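Hypoxanthine-guanine phosphoribosyltransferase (PDB 3ACD) binds IMP and probably catalyses the magnesium-dependent transfer of phosphoribose from 5-phospho-alpha-D-ribose 1-diphosphate to hypoxanthine or guanine in purine salvage. Local coordinates at residues L41-N46 with M65-I70; N46-F51 with I99-I104; T110-L115 with R138-P143; R127-L132 with I144-F149. All coordinates share one frame; numbering follows the deposited sequence.

Interaction 1 (L41-N46 with M65-I70); sequences LICVLN and MDFIAI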
# COMPACT_ATOMS: atom_id res chain seq x y z
N LEU A 41 -9.81 3.35 -8.08
CA LEU A 41 -9.34 3.96 -6.84
C LEU A 41 -7.92 4.49 -6.97
O LEU A 41 -7.00 3.77 -7.36
CB LEU A 41 -9.41 2.95 -5.68
CG LEU A 41 -10.80 2.59 -5.16
CD1 LEU A 41 -11.61 1.89 -6.24
CD2 LEU A 41 -10.67 1.68 -3.94
N ILE A 42 -7.74 5.76 -6.63
CA ILE A 42 -6.43 6.39 -6.71
C ILE A 42 -5.90 6.65 -5.30
O ILE A 42 -6.43 7.48 -4.56
CB ILE A 42 -6.51 7.72 -7.47
CG1 ILE A 42 -7.04 7.47 -8.88
CG2 ILE A 42 -5.13 8.38 -7.50
CD1 ILE A 42 -7.17 8.73 -9.72
N CYS A 43 -4.84 5.93 -4.95
CA CYS A 43 -4.21 6.06 -3.65
C CYS A 43 -3.21 7.21 -3.62
O CYS A 43 -2.29 7.26 -4.44
CB CYS A 43 -3.49 4.76 -3.28
SG CYS A 43 -2.50 4.86 -1.77
N VAL A 44 -3.40 8.14 -2.69
CA VAL A 44 -2.49 9.26 -2.56
C VAL A 44 -1.34 8.85 -1.65
O VAL A 44 -1.50 8.73 -0.43
CB VAL A 44 -3.20 10.51 -1.97
CG1 VAL A 44 -2.20 11.65 -1.79
CG2 VAL A 44 -4.33 10.95 -2.90
N LEU A 45 -0.18 8.60 -2.25
CA LEU A 45 1.02 8.19 -1.52
C LEU A 45 1.64 9.39 -0.80
O LEU A 45 1.45 10.53 -1.22
CB LEU A 45 2.04 7.59 -2.49
CG LEU A 45 1.65 6.26 -3.14
CD1 LEU A 45 2.67 5.89 -4.21
CD2 LEU A 45 1.57 5.18 -2.08
N ASN A 46 2.40 9.14 0.27
CA ASN A 46 2.68 7.80 0.79
C ASN A 46 1.72 7.38 1.90
O ASN A 46 1.48 6.19 2.10
CB ASN A 46 4.10 7.75 1.37
CG ASN A 46 5.19 7.87 0.32
OD1 ASN A 46 6.36 8.08 0.65
ND2 ASN A 46 4.82 7.73 -0.94
N MET A 65 -6.82 0.30 -10.00
CA MET A 65 -6.16 1.20 -9.07
C MET A 65 -4.99 1.94 -9.71
O MET A 65 -4.46 1.53 -10.74
CB MET A 65 -5.60 0.41 -7.88
CG MET A 65 -6.56 -0.56 -7.20
SD MET A 65 -5.66 -1.52 -5.93
CE MET A 65 -6.88 -2.81 -5.54
N ASP A 66 -4.58 3.02 -9.05
CA ASP A 66 -3.43 3.79 -9.48
C ASP A 66 -2.89 4.47 -8.23
O ASP A 66 -3.57 4.53 -7.20
CB ASP A 66 -3.80 4.82 -10.55
CG ASP A 66 -2.64 5.11 -11.49
OD1 ASP A 66 -1.51 4.70 -11.17
OD2 ASP A 66 -2.86 5.74 -12.55
N PHE A 67 -1.66 4.97 -8.33
CA PHE A 67 -1.01 5.64 -7.21
C PHE A 67 -0.43 6.96 -7.67
O PHE A 67 0.12 7.06 -8.77
CB PHE A 67 0.10 4.74 -6.66
CG PHE A 67 -0.39 3.46 -6.06
CD1 PHE A 67 -0.61 3.35 -4.69
CD2 PHE A 67 -0.69 2.37 -6.88
CE1 PHE A 67 -1.11 2.17 -4.14
CE2 PHE A 67 -1.19 1.19 -6.34
CZ PHE A 67 -1.41 1.09 -4.97
N ILE A 68 -0.57 7.99 -6.84
CA ILE A 68 -0.04 9.30 -7.16
C ILE A 68 0.60 9.93 -5.92
O ILE A 68 0.21 9.63 -4.80
CB ILE A 68 -1.15 10.25 -7.66
CG1 ILE A 68 -2.22 10.39 -6.57
CG2 ILE A 68 -1.74 9.71 -8.94
CD1 ILE A 68 -3.33 11.34 -6.93
N ALA A 69 1.59 10.78 -6.14
CA ALA A 69 2.26 11.46 -5.04
C ALA A 69 2.03 12.96 -5.20
O ALA A 69 2.25 13.51 -6.28
CB ALA A 69 3.75 11.15 -5.05
N ILE A 70 1.57 13.60 -4.14
CA ILE A 70 1.29 15.03 -4.17
C ILE A 70 1.87 15.70 -2.92
O ILE A 70 2.12 15.04 -1.91
CB ILE A 70 -0.23 15.29 -4.23
CG1 ILE A 70 -0.51 16.79 -4.35
CG2 ILE A 70 -0.90 14.71 -3.00
CD1 ILE A 70 -0.04 17.40 -5.64

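Interaction 2 (N46-F51 with I99-I104); sequences NGAFIF and IVVEDI. With IMP (inosinic acid), chain B.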
# COMPACT_ATOMS: atom_id res chain seq x y z
N ASN A 46 2.40 9.14 0.27
CA ASN A 46 2.68 7.80 0.79
C ASN A 46 1.72 7.38 1.90
O ASN A 46 1.48 6.19 2.10
CB ASN A 46 4.10 7.75 1.37
CG ASN A 46 5.19 7.87 0.32
OD1 ASN A 46 6.36 8.08 0.65
ND2 ASN A 46 4.82 7.73 -0.94
N GLY A 47 1.20 8.36 2.62
CA GLY A 47 0.33 8.10 3.76
C GLY A 47 -0.90 7.21 3.68
O GLY A 47 -1.25 6.57 4.67
N ALA A 48 -1.55 7.15 2.53
CA ALA A 48 -2.76 6.35 2.41
C ALA A 48 -2.59 4.90 1.98
O ALA A 48 -3.59 4.18 1.84
CB ALA A 48 -3.74 7.05 1.47
N PHE A 49 -1.36 4.43 1.79
CA PHE A 49 -1.20 3.07 1.29
C PHE A 49 -1.74 1.92 2.14
O PHE A 49 -2.17 0.91 1.59
CB PHE A 49 0.26 2.83 0.87
CG PHE A 49 1.14 2.26 1.95
CD1 PHE A 49 1.40 0.89 1.99
CD2 PHE A 49 1.74 3.09 2.89
CE1 PHE A 49 2.27 0.36 2.95
CE2 PHE A 49 2.61 2.56 3.86
CZ PHE A 49 2.87 1.19 3.88
N ILE A 50 -1.74 2.06 3.47
CA ILE A 50 -2.26 1.00 4.32
C ILE A 50 -3.79 1.06 4.33
O ILE A 50 -4.46 0.02 4.24
CB ILE A 50 -1.67 1.09 5.76
CG1 ILE A 50 -0.15 0.85 5.68
CG2 ILE A 50 -2.33 0.07 6.68
CD1 ILE A 50 0.56 0.70 7.02
N PHE A 51 -4.34 2.26 4.43
CA PHE A 51 -5.78 2.46 4.38
C PHE A 51 -6.27 1.87 3.05
O PHE A 51 -7.27 1.15 3.00
CB PHE A 51 -6.09 3.96 4.46
CG PHE A 51 -7.54 4.32 4.24
CD1 PHE A 51 -8.55 3.60 4.86
CD2 PHE A 51 -7.88 5.43 3.46
CE1 PHE A 51 -9.89 3.99 4.71
CE2 PHE A 51 -9.21 5.82 3.31
CZ PHE A 51 -10.22 5.09 3.94
N ILE A 99 -12.44 7.19 -7.34
CA ILE A 99 -12.52 7.32 -5.89
C ILE A 99 -11.11 7.63 -5.41
O ILE A 99 -10.20 6.82 -5.57
CB ILE A 99 -12.99 6.03 -5.18
CG1 ILE A 99 -14.40 5.64 -5.64
CG2 ILE A 99 -12.98 6.26 -3.67
CD1 ILE A 99 -14.89 4.33 -5.03
N VAL A 100 -10.93 8.82 -4.86
CA VAL A 100 -9.63 9.23 -4.33
C VAL A 100 -9.51 8.65 -2.93
O VAL A 100 -10.46 8.73 -2.15
CB VAL A 100 -9.52 10.77 -4.24
CG1 VAL A 100 -8.17 11.17 -3.64
CG2 VAL A 100 -9.69 11.39 -5.63
N VAL A 101 -8.37 8.05 -2.61
CA VAL A 101 -8.16 7.47 -1.29
C VAL A 101 -7.04 8.24 -0.59
O VAL A 101 -5.87 8.14 -0.96
CB VAL A 101 -7.80 5.97 -1.39
CG1 VAL A 101 -7.61 5.39 0.01
CG2 VAL A 101 -8.90 5.22 -2.13
N GLU A 102 -7.43 9.02 0.42
CA GLU A 102 -6.52 9.86 1.18
C GLU A 102 -6.31 9.37 2.60
O GLU A 102 -7.13 8.64 3.13
CB GLU A 102 -7.07 11.29 1.22
CG GLU A 102 -6.64 12.15 0.06
CD GLU A 102 -5.26 12.71 0.24
OE1 GLU A 102 -4.45 12.07 0.95
OE2 GLU A 102 -4.97 13.78 -0.33
N ASP A 103 -5.22 9.80 3.23
CA ASP A 103 -4.95 9.40 4.60
C ASP A 103 -5.70 10.31 5.57
O ASP A 103 -6.52 9.85 6.36
CB ASP A 103 -3.44 9.41 4.91
CG ASP A 103 -2.74 10.73 4.56
OD1 ASP A 103 -3.37 11.64 3.97
OD2 ASP A 103 -1.54 10.86 4.88
N ILE A 104 -5.43 11.61 5.49
CA ILE A 104 -6.08 12.57 6.38
C ILE A 104 -6.24 13.93 5.71
O ILE A 104 -5.32 14.41 5.05
CB ILE A 104 -5.28 12.72 7.69
CG1 ILE A 104 -5.95 13.74 8.62
CG2 ILE A 104 -3.86 13.14 7.39
CD1 ILE A 104 -5.34 13.76 10.01
P IMP B . -3.81 19.22 3.80
O1P IMP B . -3.58 20.32 4.77
O2P IMP B . -3.49 19.73 2.32
O3P IMP B . -5.35 18.74 3.90
O5' IMP B . -2.84 17.98 4.20
C5' IMP B . -2.33 17.15 3.17
C4' IMP B . -1.38 16.09 3.73
O4' IMP B . -0.77 16.54 4.98
C3' IMP B . -2.17 14.82 4.15
O3' IMP B . -2.46 13.98 3.03
C2' IMP B . -1.16 14.17 5.11
O2' IMP B . -0.20 13.38 4.40
C1' IMP B . -0.49 15.37 5.78
N9 IMP B . -1.03 15.53 7.16
C8 IMP B . -1.93 16.46 7.60
N7 IMP B . -2.18 16.29 8.87
C5 IMP B . -1.46 15.24 9.32
C6 IMP B . -1.30 14.58 10.58
O6 IMP B . -1.92 14.95 11.56
N1 IMP B . -0.44 13.51 10.65
C2 IMP B . 0.25 13.07 9.55
N3 IMP B . 0.12 13.67 8.38
C4 IMP B . -0.71 14.74 8.22
O HOH W 1 0.56 11.27 2.43

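Interaction 3 (T110-L115 with R138-P143); sequences TLSYLL and RQVEVP. With IMP (inosinic acid), chain B.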
# COMPACT_ATOMS: atom_id res chain seq x y z
N THR A 110 -4.40 20.29 -0.31
CA THR A 110 -3.91 19.24 -1.20
C THR A 110 -5.04 18.54 -1.94
O THR A 110 -4.99 18.38 -3.16
CB THR A 110 -3.09 18.19 -0.43
OG1 THR A 110 -1.99 18.83 0.22
CG2 THR A 110 -2.55 17.14 -1.39
N LEU A 111 -6.06 18.11 -1.20
CA LEU A 111 -7.19 17.43 -1.83
C LEU A 111 -7.87 18.34 -2.84
O LEU A 111 -8.29 17.89 -3.91
CB LEU A 111 -8.19 16.97 -0.77
CG LEU A 111 -9.43 16.21 -1.27
CD1 LEU A 111 -9.01 15.01 -2.11
CD2 LEU A 111 -10.27 15.77 -0.07
N SER A 112 -7.97 19.63 -2.51
CA SER A 112 -8.60 20.59 -3.40
C SER A 112 -7.85 20.64 -4.74
O SER A 112 -8.46 20.60 -5.80
CB SER A 112 -8.60 21.99 -2.77
OG SER A 112 -9.27 22.91 -3.60
N TYR A 113 -6.53 20.71 -4.67
CA TYR A 113 -5.71 20.74 -5.87
C TYR A 113 -5.89 19.45 -6.65
O TYR A 113 -6.07 19.46 -7.87
CB TYR A 113 -4.23 20.91 -5.51
CG TYR A 113 -3.31 20.85 -6.71
CD1 TYR A 113 -3.26 21.90 -7.63
CD2 TYR A 113 -2.50 19.74 -6.94
CE1 TYR A 113 -2.43 21.84 -8.75
CE2 TYR A 113 -1.67 19.66 -8.05
CZ TYR A 113 -1.64 20.72 -8.95
OH TYR A 113 -0.82 20.65 -10.06
N LEU A 114 -5.83 18.32 -5.94
CA LEU A 114 -5.98 17.02 -6.58
C LEU A 114 -7.31 16.89 -7.30
O LEU A 114 -7.36 16.41 -8.44
CB LEU A 114 -5.83 15.90 -5.54
CG LEU A 114 -5.96 14.47 -6.07
CD1 LEU A 114 -4.92 14.24 -7.16
CD2 LEU A 114 -5.79 13.47 -4.93
N LEU A 115 -8.40 17.31 -6.66
CA LEU A 115 -9.71 17.20 -7.28
C LEU A 115 -9.81 18.02 -8.56
O LEU A 115 -10.40 17.57 -9.54
CB LEU A 115 -10.81 17.63 -6.30
CG LEU A 115 -11.05 16.68 -5.12
CD1 LEU A 115 -12.16 17.20 -4.24
CD2 LEU A 115 -11.40 15.29 -5.63
N ARG A 138 -9.80 23.08 8.50
CA ARG A 138 -10.22 23.29 7.12
C ARG A 138 -10.15 24.73 6.63
O ARG A 138 -10.76 25.64 7.20
CB ARG A 138 -11.65 22.75 6.95
CG ARG A 138 -12.05 22.37 5.52
CD ARG A 138 -11.04 21.42 4.88
NE ARG A 138 -10.51 20.44 5.83
CZ ARG A 138 -11.19 19.42 6.33
NH1 ARG A 138 -12.45 19.21 5.98
NH2 ARG A 138 -10.61 18.62 7.22
N GLN A 139 -9.39 24.94 5.55
CA GLN A 139 -9.23 26.27 4.95
C GLN A 139 -9.99 26.35 3.63
O GLN A 139 -10.35 27.43 3.17
CB GLN A 139 -7.75 26.58 4.73
CG GLN A 139 -6.94 26.59 6.01
CD GLN A 139 -5.54 27.11 5.81
OE1 GLN A 139 -4.80 26.63 4.95
NE2 GLN A 139 -5.15 28.10 6.61
N VAL A 140 -10.20 25.20 3.01
CA VAL A 140 -10.94 25.13 1.75
C VAL A 140 -11.89 23.95 1.87
O VAL A 140 -11.50 22.86 2.29
CB VAL A 140 -10.00 24.94 0.54
CG1 VAL A 140 -9.13 23.72 0.72
CG2 VAL A 140 -10.82 24.83 -0.74
N GLU A 141 -13.15 24.16 1.52
CA GLU A 141 -14.14 23.11 1.62
C GLU A 141 -13.97 22.05 0.54
O GLU A 141 -14.08 22.33 -0.65
CB GLU A 141 -15.55 23.70 1.56
CG GLU A 141 -16.66 22.72 1.92
CD GLU A 141 -16.40 21.99 3.23
OE1 GLU A 141 -16.02 22.65 4.22
OE2 GLU A 141 -16.60 20.76 3.27
N VAL A 142 -13.70 20.82 0.97
CA VAL A 142 -13.53 19.70 0.07
C VAL A 142 -14.45 18.58 0.55
O VAL A 142 -14.67 18.42 1.75
CB VAL A 142 -12.07 19.19 0.03
CG1 VAL A 142 -11.18 20.24 -0.61
CG2 VAL A 142 -11.59 18.89 1.44
N PRO A 143 -15.00 17.80 -0.37
CA PRO A 143 -15.89 16.70 -0.00
C PRO A 143 -15.18 15.43 0.44
O PRO A 143 -14.07 15.13 -0.00
CB PRO A 143 -16.69 16.48 -1.28
CG PRO A 143 -15.63 16.68 -2.32
CD PRO A 143 -14.91 17.92 -1.84
P IMP B . -3.81 19.22 3.80
O1P IMP B . -3.58 20.32 4.77
O2P IMP B . -3.49 19.73 2.32
O3P IMP B . -5.35 18.74 3.90
O5' IMP B . -2.84 17.98 4.20
C5' IMP B . -2.33 17.15 3.17
C4' IMP B . -1.38 16.09 3.73
O4' IMP B . -0.77 16.54 4.98
C3' IMP B . -2.17 14.82 4.15
O3' IMP B . -2.46 13.98 3.03
C2' IMP B . -1.16 14.17 5.11
O2' IMP B . -0.20 13.38 4.40
C1' IMP B . -0.49 15.37 5.78
N9 IMP B . -1.03 15.53 7.16
C8 IMP B . -1.93 16.46 7.60
N7 IMP B . -2.18 16.29 8.87
C5 IMP B . -1.46 15.24 9.32
C6 IMP B . -1.30 14.58 10.58
O6 IMP B . -1.92 14.95 11.56
N1 IMP B . -0.44 13.51 10.65
C2 IMP B . 0.25 13.07 9.55
N3 IMP B . 0.12 13.67 8.38
C4 IMP B . -0.71 14.74 8.22

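Interaction 4 (R127-L132 with I144-F149); sequences RVAALL and IHYLGF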
# COMPACT_ATOMS: atom_id res chain seq x y z
N ARG A 127 -15.45 10.65 -6.15
CA ARG A 127 -15.84 10.65 -4.75
C ARG A 127 -14.55 10.50 -3.95
O ARG A 127 -13.54 10.06 -4.48
CB ARG A 127 -16.82 9.53 -4.42
CG ARG A 127 -18.25 9.88 -4.85
CD ARG A 127 -19.28 8.93 -4.28
NE ARG A 127 -20.63 9.35 -4.66
CZ ARG A 127 -21.75 8.73 -4.32
NH1 ARG A 127 -21.70 7.63 -3.58
NH2 ARG A 127 -22.92 9.20 -4.72
N VAL A 128 -14.59 10.88 -2.68
CA VAL A 128 -13.41 10.82 -1.84
C VAL A 128 -13.55 9.93 -0.62
O VAL A 128 -14.56 9.98 0.08
CB VAL A 128 -13.02 12.25 -1.36
CG1 VAL A 128 -11.84 12.19 -0.41
CG2 VAL A 128 -12.69 13.13 -2.56
N ALA A 129 -12.53 9.12 -0.38
CA ALA A 129 -12.49 8.25 0.79
C ALA A 129 -11.26 8.71 1.56
O ALA A 129 -10.17 8.81 1.00
CB ALA A 129 -12.34 6.79 0.38
N ALA A 130 -11.43 9.00 2.85
CA ALA A 130 -10.34 9.46 3.69
C ALA A 130 -10.45 8.80 5.05
O ALA A 130 -11.54 8.70 5.61
CB ALA A 130 -10.39 10.98 3.84
N LEU A 131 -9.33 8.33 5.60
CA LEU A 131 -9.38 7.68 6.90
C LEU A 131 -9.73 8.69 8.00
O LEU A 131 -10.56 8.40 8.86
CB LEU A 131 -8.04 7.03 7.24
CG LEU A 131 -8.02 6.29 8.58
CD1 LEU A 131 -8.96 5.07 8.53
CD2 LEU A 131 -6.61 5.84 8.89
N LEU A 132 -9.11 9.86 7.95
CA LEU A 132 -9.32 10.89 8.97
C LEU A 132 -9.57 12.28 8.41
O LEU A 132 -9.28 12.57 7.25
CB LEU A 132 -8.11 10.96 9.89
CG LEU A 132 -7.60 9.66 10.53
CD1 LEU A 132 -6.20 9.90 11.10
CD2 LEU A 132 -8.56 9.21 11.62
N ILE A 144 -15.83 14.70 1.35
CA ILE A 144 -15.33 13.42 1.82
C ILE A 144 -16.59 12.58 1.94
O ILE A 144 -17.36 12.73 2.89
CB ILE A 144 -14.64 13.51 3.20
CG1 ILE A 144 -13.49 14.51 3.17
CG2 ILE A 144 -14.10 12.13 3.59
CD1 ILE A 144 -12.74 14.63 4.49
N HIS A 145 -16.80 11.72 0.95
CA HIS A 145 -17.98 10.87 0.92
C HIS A 145 -17.88 9.66 1.82
O HIS A 145 -18.89 9.15 2.32
CB HIS A 145 -18.25 10.44 -0.52
CG HIS A 145 -18.28 11.58 -1.49
ND1 HIS A 145 -17.14 12.22 -1.92
CD2 HIS A 145 -19.33 12.23 -2.06
CE1 HIS A 145 -17.48 13.22 -2.72
NE2 HIS A 145 -18.80 13.25 -2.82
N TYR A 146 -16.65 9.19 2.03
CA TYR A 146 -16.41 8.03 2.87
C TYR A 146 -15.31 8.38 3.86
O TYR A 146 -14.12 8.28 3.57
CB TYR A 146 -15.99 6.85 1.99
CG TYR A 146 -17.00 6.56 0.91
CD1 TYR A 146 -18.23 5.98 1.21
CD2 TYR A 146 -16.75 6.93 -0.41
CE1 TYR A 146 -19.19 5.76 0.22
CE2 TYR A 146 -17.70 6.72 -1.41
CZ TYR A 146 -18.91 6.14 -1.09
OH TYR A 146 -19.85 5.93 -2.07
N LEU A 147 -15.73 8.80 5.05
CA LEU A 147 -14.80 9.20 6.10
C LEU A 147 -14.70 8.17 7.21
O LEU A 147 -15.70 7.69 7.72
CB LEU A 147 -15.23 10.54 6.69
CG LEU A 147 -14.40 11.05 7.87
CD1 LEU A 147 -12.97 11.30 7.41
CD2 LEU A 147 -15.02 12.33 8.42
N GLY A 148 -13.47 7.84 7.58
CA GLY A 148 -13.28 6.89 8.65
C GLY A 148 -13.63 7.52 9.99
O GLY A 148 -14.59 7.11 10.65
N PHE A 149 -12.88 8.55 10.37
CA PHE A 149 -13.09 9.21 11.65
C PHE A 149 -12.86 10.72 11.60
O PHE A 149 -11.90 11.19 10.98
CB PHE A 149 -12.13 8.65 12.70
CG PHE A 149 -12.17 7.15 12.84
CD1 PHE A 149 -13.05 6.55 13.73
CD2 PHE A 149 -11.32 6.35 12.09
CE1 PHE A 149 -13.08 5.16 13.88
CE2 PHE A 149 -11.34 4.96 12.22
CZ PHE A 149 -12.22 4.37 13.12

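Interaction 1 (L41-N46 with M65-I70)
The beta-alpha-beta unit of strand 40-45, helix 49-56 and strand 64-70 closes where Cys43 lies beside Phe67 and Val44 beside Ile68, on parallel strands whose short axes cross at -28°. Four backbone bonds join the strands: Asp66 N donates to Leu41 O, Cys43 N to Asp66 O, Ile68 N to Cys43 O at 3.0 Å, and Leu45 N to Ile68 O at 2.8 Å. On the face with Leu41, Cys43 and Leu45, the Phe67 ring is met obliquely. Cys43 CB rests 3.5 Å from Phe67 CD1, and Cys43 SG, anti to its backbone N, makes a sulfur-aromatic contact 4.8 Å from the centroid of the Phe67 ring. Leu45 brings its CD1 to 3.7 Å from Phe67 CB and its CG close to Phe67 CD1, the atom Cys43 also meets. An alanine in place of Leu45 would probably open a gap beside Phe67 and leave the ring freer to shift. On the other face branched aliphatics meet: Ile42 CG2 touches Ile68 CD1 at 3.5 Å, and Val44 CG1 meets Ile70 CG2 at the same distance of 3.5 Å. Asp66 shares this face, its OD2 bonded to the backbone N of Arg90 and Leu91 while OD1 accepts from Phe67 N. Phe67 also stacks edge-to-face on Phe49 of the second subunit, and Leu45 packs on its counterpart there. Such parallel pairing of two strands joined through a helix is characteristic of the central sheet of type I phosphoribosyltransferases.

Interaction 2 (N46-F51 with I99-I104)
Gly47 and Asp103 meet beside the ribose of IMP, with Gly47 CA 3.5 Å from Asp103 OD2. A side chain on Gly47 would run into that oxygen, which makes glycine fitting here. One water joins the two residues, accepting from Gly47 N at 3.0 Å and donating to Asp103 OD2 over a longer distance, and it is hydrogen-bonded to IMP O2' as well. The carboxylate holds both ribose hydroxyls: IMP O3' donates to Asp103 OD1 at 2.7 Å and IMP O2' to Asp103 OD2 at 2.9 Å. Ile104 CG2 lies close to the purine at IMP C4. Behind this first shell, Ile104 N donates to Asp103 OD1 at 2.6 Å from above the carboxylate plane, holding the carboxylate through the backbone of the next residue. Glu102 OE1 receives a weak bond from Asp103 N. Further out, Ala48 CB presses on Val101 O at 3.4 Å. In Phe51, chi1 of 172° sets CG anti to the backbone N, on the way to Val101; the ring's CD2 is 3.5 Å from Val101 CG1 and also near Glu102 O. The cis peptide before Asn46 and the turn that begins at it are consistent with the pyrophosphate loop of related enzymes, and the acidic pair with their phosphoribosyl diphosphate motif. Strand 97-102 runs between strands 40-45 and 125-130, with Phe51 reaching Val23 and Leu26 of helix 16-33 and Val100 turned to Leu114 and Leu118 of helix 109-119.

Interaction 3 (T110-L115 with R138-P143)
Leu111 and Val142 slant across each other, Leu115 and Pro143 come tip to tip, and Ser112 sits against Val140 and Val142. Together they lay the irregular segment 138-143 on helix 109-119 through apolar contact. In Leu111, chi1 of -179° carries CG, anti to the backbone N, toward Val142; its CD2 touches Val142 CG2 at 3.7 Å. The same methyl is 3.9 Å from Pro143 O, a carbonyl oxygen buried here with no hydrogen-bond partner in the model. One turn along, Leu115 CD1 points at the proline ring and stops 3.7 Å from Pro143 CD. Ser112 lies between these leucines in sequence, its CB 3.8 Å from Val142 CG1 and its OG the same 3.8 Å from Val140 CG2, so that small side chain is flanked by two valines. The first turn of the helix serves the nucleotide: Thr110 N donates to IMP O2P at 2.8 Å, and Thr110 OG1 to that same oxygen at 2.7 Å, a double grip that suits the start of a helix, whose dipole would be expected to favour a phosphate. Arg138, at the start of segment 138-143, bonds through NE to Asp106 O in the phosphate-binding loop. Around the contact, Leu111 and Leu115 also pack on Val128 of strand 125-130, Leu111 and Val142 on Val105 of strand 104-105, and Thr110 on Ile70 of strand 64-70.

Interaction 4 (R127-L132 with I144-F149)
The ring of His145 carries Arg127 CG over the centre of one face, 3.7 Å from the centroid in a CH-pi contact, and has Val128 O at its edge, in the ring plane, while the Tyr146 ring has His145 CB toward the rim of one face. The guanidinium of Arg127 is turned only 4° from the imidazole plane. Arg127 runs extended from CG to NE and donates from NH1 to Tyr146 OH at 2.9 Å, with the hydroxyl in the guanidinium plane at its edge. That hydroxyl is also bonded to Asp33 OD2, to which Arg127 makes a weak, long ion pair. His145 ND1 accepts from Val128 N at 3.0 Å, tilted from the ring plane, and so substitutes for a backbone partner at the start of the pairing. An alanine in place of Arg127 would probably strip the CG methylene from the centre of the imidazole face and leave Tyr146 OH with Asp33 but without its guanidinium donor. From there the parallel pairing continues: Tyr146 N to Val128 O, Ala130 N to Tyr146 O at 2.9 Å, Gly148 N to Ala130 O and Phe149 N to Leu131 O at 2.8 Å. The last two acceptors are consecutive, where both chains turn a corner, at Leu131 and Gly148; a CB on Gly148 would strike Leu131 O. Past it, Leu132 CD2 packs on Phe149 CB at 3.8 Å. The two strands bend together, as a parallel pair within the central sheet of the phosphoribosyltransferase fold.

From the N terminus, the contacts form two crossed pairs in series. Interaction 1 closes the loop from strand 40-45 through helix 49-56 to strand 64-70; interaction 2 starts at the shared Asn46, inside that loop, and ends beyond it at strand 97-102. After both have closed, interaction 3 spans from helix 109-119 to the loop at 138-143, and interaction 4 opens at 127-132 within that span and closes just past it at 144-149. Backbone hydrogen bonds probably join interactions 1 and 2, and 2 and 4, through adjacent strands of the sheet, while helix 109-119 in interaction 3 packs on residues of all the others. Interactions 2 and 3 also meet at IMP.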